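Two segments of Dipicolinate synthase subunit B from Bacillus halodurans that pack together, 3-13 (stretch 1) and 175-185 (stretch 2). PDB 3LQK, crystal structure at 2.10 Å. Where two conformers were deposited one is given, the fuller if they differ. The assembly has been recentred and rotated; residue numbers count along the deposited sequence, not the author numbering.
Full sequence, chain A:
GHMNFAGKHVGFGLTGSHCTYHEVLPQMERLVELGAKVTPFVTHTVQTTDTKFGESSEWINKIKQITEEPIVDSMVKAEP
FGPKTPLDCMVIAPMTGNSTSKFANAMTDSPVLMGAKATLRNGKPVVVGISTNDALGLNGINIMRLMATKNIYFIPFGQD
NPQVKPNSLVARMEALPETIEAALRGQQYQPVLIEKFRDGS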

# COMPACT_ATOMS: atom_id res chain seq x y z
N MSE A 3 -6.43 -35.69 15.63
CA MSE A 3 -5.28 -34.81 15.21
C MSE A 3 -3.95 -35.60 15.21
O MSE A 3 -3.44 -35.99 16.26
N ASN A 4 -3.40 -35.82 14.03
CA ASN A 4 -2.26 -36.69 13.87
C ASN A 4 -1.35 -36.23 12.69
O ASN A 4 -1.78 -36.15 11.55
N PHE A 5 -0.10 -35.90 13.00
CA PHE A 5 0.81 -35.37 12.03
C PHE A 5 1.82 -36.40 11.56
O PHE A 5 2.87 -36.05 11.03
N ALA A 6 1.54 -37.68 11.81
CA ALA A 6 2.38 -38.77 11.32
C ALA A 6 2.78 -38.60 9.86
O ALA A 6 1.94 -38.41 9.01
N GLY A 7 4.06 -38.65 9.57
CA GLY A 7 4.49 -38.53 8.16
C GLY A 7 4.65 -37.10 7.68
O GLY A 7 5.00 -36.87 6.52
N LYS A 8 4.37 -36.12 8.54
CA LYS A 8 4.37 -34.73 8.08
C LYS A 8 5.67 -34.07 8.47
O LYS A 8 6.17 -34.26 9.59
N HIS A 9 6.18 -33.29 7.52
CA HIS A 9 7.42 -32.56 7.69
C HIS A 9 7.06 -31.10 7.93
O HIS A 9 6.59 -30.42 7.06
N VAL A 10 7.24 -30.66 9.16
CA VAL A 10 6.88 -29.31 9.58
C VAL A 10 8.16 -28.57 9.93
O VAL A 10 9.03 -29.08 10.64
N GLY A 11 8.33 -27.39 9.37
CA GLY A 11 9.43 -26.54 9.70
C GLY A 11 8.97 -25.65 10.83
O GLY A 11 7.81 -25.24 10.88
N PHE A 12 9.88 -25.32 11.74
CA PHE A 12 9.56 -24.50 12.94
C PHE A 12 10.65 -23.45 13.10
O PHE A 12 11.74 -23.70 13.61
N GLY A 13 10.37 -22.28 12.59
CA GLY A 13 11.25 -21.14 12.71
C GLY A 13 10.95 -20.23 13.87
O GLY A 13 9.80 -19.91 14.19
N ALA A 175 -2.63 -22.93 20.82
CA ALA A 175 -3.42 -23.21 19.62
C ALA A 175 -2.60 -23.58 18.38
O ALA A 175 -3.13 -23.77 17.31
N LEU A 176 -1.31 -23.73 18.52
CA LEU A 176 -0.48 -23.96 17.30
C LEU A 176 -0.83 -25.24 16.53
O LEU A 176 -1.13 -25.17 15.31
N PRO A 177 -0.98 -26.39 17.23
CA PRO A 177 -1.29 -27.59 16.47
C PRO A 177 -2.58 -27.58 15.76
O PRO A 177 -2.69 -28.04 14.65
N GLU A 178 -3.59 -27.07 16.41
CA GLU A 178 -4.89 -26.90 15.78
C GLU A 178 -4.80 -26.00 14.54
O GLU A 178 -5.45 -26.28 13.54
N THR A 179 -4.03 -24.92 14.63
CA THR A 179 -3.83 -24.01 13.49
C THR A 179 -3.15 -24.73 12.36
O THR A 179 -3.52 -24.59 11.18
N ILE A 180 -2.17 -25.57 12.67
CA ILE A 180 -1.51 -26.36 11.61
C ILE A 180 -2.53 -27.32 10.98
O ILE A 180 -2.61 -27.43 9.75
N GLU A 181 -3.31 -27.99 11.81
CA GLU A 181 -4.27 -28.95 11.28
C GLU A 181 -5.27 -28.31 10.29
O GLU A 181 -5.59 -28.90 9.24
N ALA A 182 -5.73 -27.11 10.61
CA ALA A 182 -6.66 -26.44 9.72
C ALA A 182 -5.91 -25.91 8.48
O ALA A 182 -6.44 -25.99 7.34
N ALA A 183 -4.71 -25.41 8.67
CA ALA A 183 -3.92 -24.93 7.53
C ALA A 183 -3.64 -26.03 6.49
O ALA A 183 -3.54 -25.77 5.30
N LEU A 184 -3.37 -27.23 6.97
CA LEU A 184 -3.09 -28.35 6.07
C LEU A 184 -4.33 -28.67 5.21
O LEU A 184 -4.21 -29.18 4.13
N ARG A 185 -5.53 -28.31 5.68
CA ARG A 185 -6.77 -28.44 4.85
C ARG A 185 -7.09 -27.16 4.08
O ARG A 185 -8.17 -27.01 3.55

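The contact buries 470 Å², both sides summed, and no hydrogen bond crosses it, so the fit rests on shape. Phe5 is a prominent bump, touching four helix residues. Its CA-to-CB bond points sideways, but chi1 in m (-63°) carries the ring to the helix, where it enters a hollow formed by Pro177, Ile180, Glu181 and Leu184; Ile180 and Glu181 follow Pro177 by three and four residues and Leu184 by seven, so the four share one flank. The ring goes in edge first: Phe5 CZ lies 3.4 Å from Pro177 O, and Phe5 CE1 4.2 Å from both Glu181 N and Leu184 CD1, all near the ring plane. Pro177 O already accepts from Glu181 N (2.9 Å) within the helix, so the ring edge meets a satisfied backbone. Phe5 CE1 also approaches Ile180 CG2 at 4.0 Å, obliquely.

Selenomethionine Met3 (t, t, p) points toward the helix beside this ring; Met3 SE sits 3.9 Å from Pro177 CB and 3.8 Å from Glu181 OE2. In the strand that follows, Val10 (t) and Ile180 (m, t) each point toward the other stretch, and Val10 CG1 meets Ile180 CD1 at 4.1 Å. Phe12 (t) and Leu176 (t, t) both start sideways, yet their ends converge, Phe12 CZ to Leu176 CD1 at 3.8 Å. Near the C-terminal end of the helix, Lys8 CD (m, m, t, t) lies 4.3 Å from Leu184 CD1 (m, t).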

# COMPACT_ATOMS: atom_id res chain seq x y z
CB MSE A 3 -5.19 -33.62 16.18
CG MSE A 3 -4.10 -32.64 15.90
SE MSE A 3 -4.40 -30.87 16.77
CE MSE A 3 -4.69 -31.54 18.61
CB ASN A 4 -2.79 -38.12 13.66
CG ASN A 4 -1.70 -39.12 13.38
OD1 ASN A 4 -0.58 -38.95 13.83
ND2 ASN A 4 -2.03 -40.18 12.63
CB PHE A 5 1.56 -34.19 12.64
CG PHE A 5 0.68 -33.04 13.03
CD1 PHE A 5 -0.17 -32.45 12.10
CD2 PHE A 5 0.68 -32.55 14.30
CE1 PHE A 5 -1.01 -31.39 12.47
CE2 PHE A 5 -0.14 -31.46 14.65
CZ PHE A 5 -0.97 -30.89 13.75
CB ALA A 6 1.62 -40.18 11.51
CB LYS A 8 3.22 -33.94 8.67
CG LYS A 8 1.81 -34.57 8.49
CD LYS A 8 1.22 -34.22 7.12
CE LYS A 8 -0.07 -34.99 6.88
NZ LYS A 8 -0.32 -34.90 5.41
CB HIS A 9 8.36 -32.79 6.49
CG HIS A 9 9.77 -32.33 6.74
ND1 HIS A 9 10.74 -32.35 5.76
CD2 HIS A 9 10.35 -31.79 7.84
CE1 HIS A 9 11.86 -31.86 6.26
NE2 HIS A 9 11.64 -31.50 7.52
CB VAL A 10 6.02 -29.37 10.83
CG1 VAL A 10 5.69 -27.95 11.35
CG2 VAL A 10 4.76 -30.22 10.57
CB PHE A 12 9.46 -25.40 14.17
CG PHE A 12 8.63 -24.85 15.29
CD1 PHE A 12 7.58 -25.58 15.79
CD2 PHE A 12 8.93 -23.61 15.88
CE1 PHE A 12 6.81 -25.09 16.84
CE2 PHE A 12 8.15 -23.09 16.91
CZ PHE A 12 7.10 -23.84 17.40
CB ALA A 175 -4.37 -22.03 19.29
CB LEU A 176 0.99 -23.84 17.67
CG LEU A 176 2.15 -23.99 16.69
CD1 LEU A 176 3.35 -23.10 17.19
CD2 LEU A 176 2.58 -25.42 16.62
CB PRO A 177 -1.29 -28.70 17.54
CG PRO A 177 -0.31 -28.19 18.56
CD PRO A 177 -0.69 -26.70 18.62
CB GLU A 178 -5.86 -26.26 16.78
CG GLU A 178 -6.27 -27.15 17.94
CD GLU A 178 -5.28 -27.20 19.19
OE1 GLU A 178 -4.16 -26.63 19.15
OE2 GLU A 178 -5.67 -27.90 20.21
CB THR A 179 -3.08 -22.76 13.91
OG1 THR A 179 -3.78 -22.16 15.03
CG2 THR A 179 -2.93 -21.72 12.77
CB ILE A 180 -0.23 -27.17 12.10
CG1 ILE A 180 0.82 -26.18 12.63
CG2 ILE A 180 0.37 -28.01 10.94
CD1 ILE A 180 2.18 -26.74 13.03
CB GLU A 181 -5.04 -29.60 12.39
CG GLU A 181 -5.87 -30.77 11.97
CD GLU A 181 -7.09 -31.04 12.90
OE1 GLU A 181 -8.04 -31.75 12.44
OE2 GLU A 181 -7.13 -30.55 14.08
CB ALA A 182 -7.44 -25.33 10.44
CB ALA A 183 -2.59 -24.34 7.99
CB LEU A 184 -2.66 -29.60 6.85
CG LEU A 184 -1.28 -29.58 7.51
CD1 LEU A 184 -1.11 -30.84 8.35
CD2 LEU A 184 -0.20 -29.44 6.40
CB ARG A 185 -7.96 -28.68 5.77
CG ARG A 185 -8.09 -30.08 6.27
CD ARG A 185 -9.44 -30.20 7.05
NE ARG A 185 -9.32 -29.73 8.43
CZ ARG A 185 -9.83 -28.61 8.96
NH1 ARG A 185 -10.53 -27.72 8.23
NH2 ARG A 185 -9.61 -28.35 10.27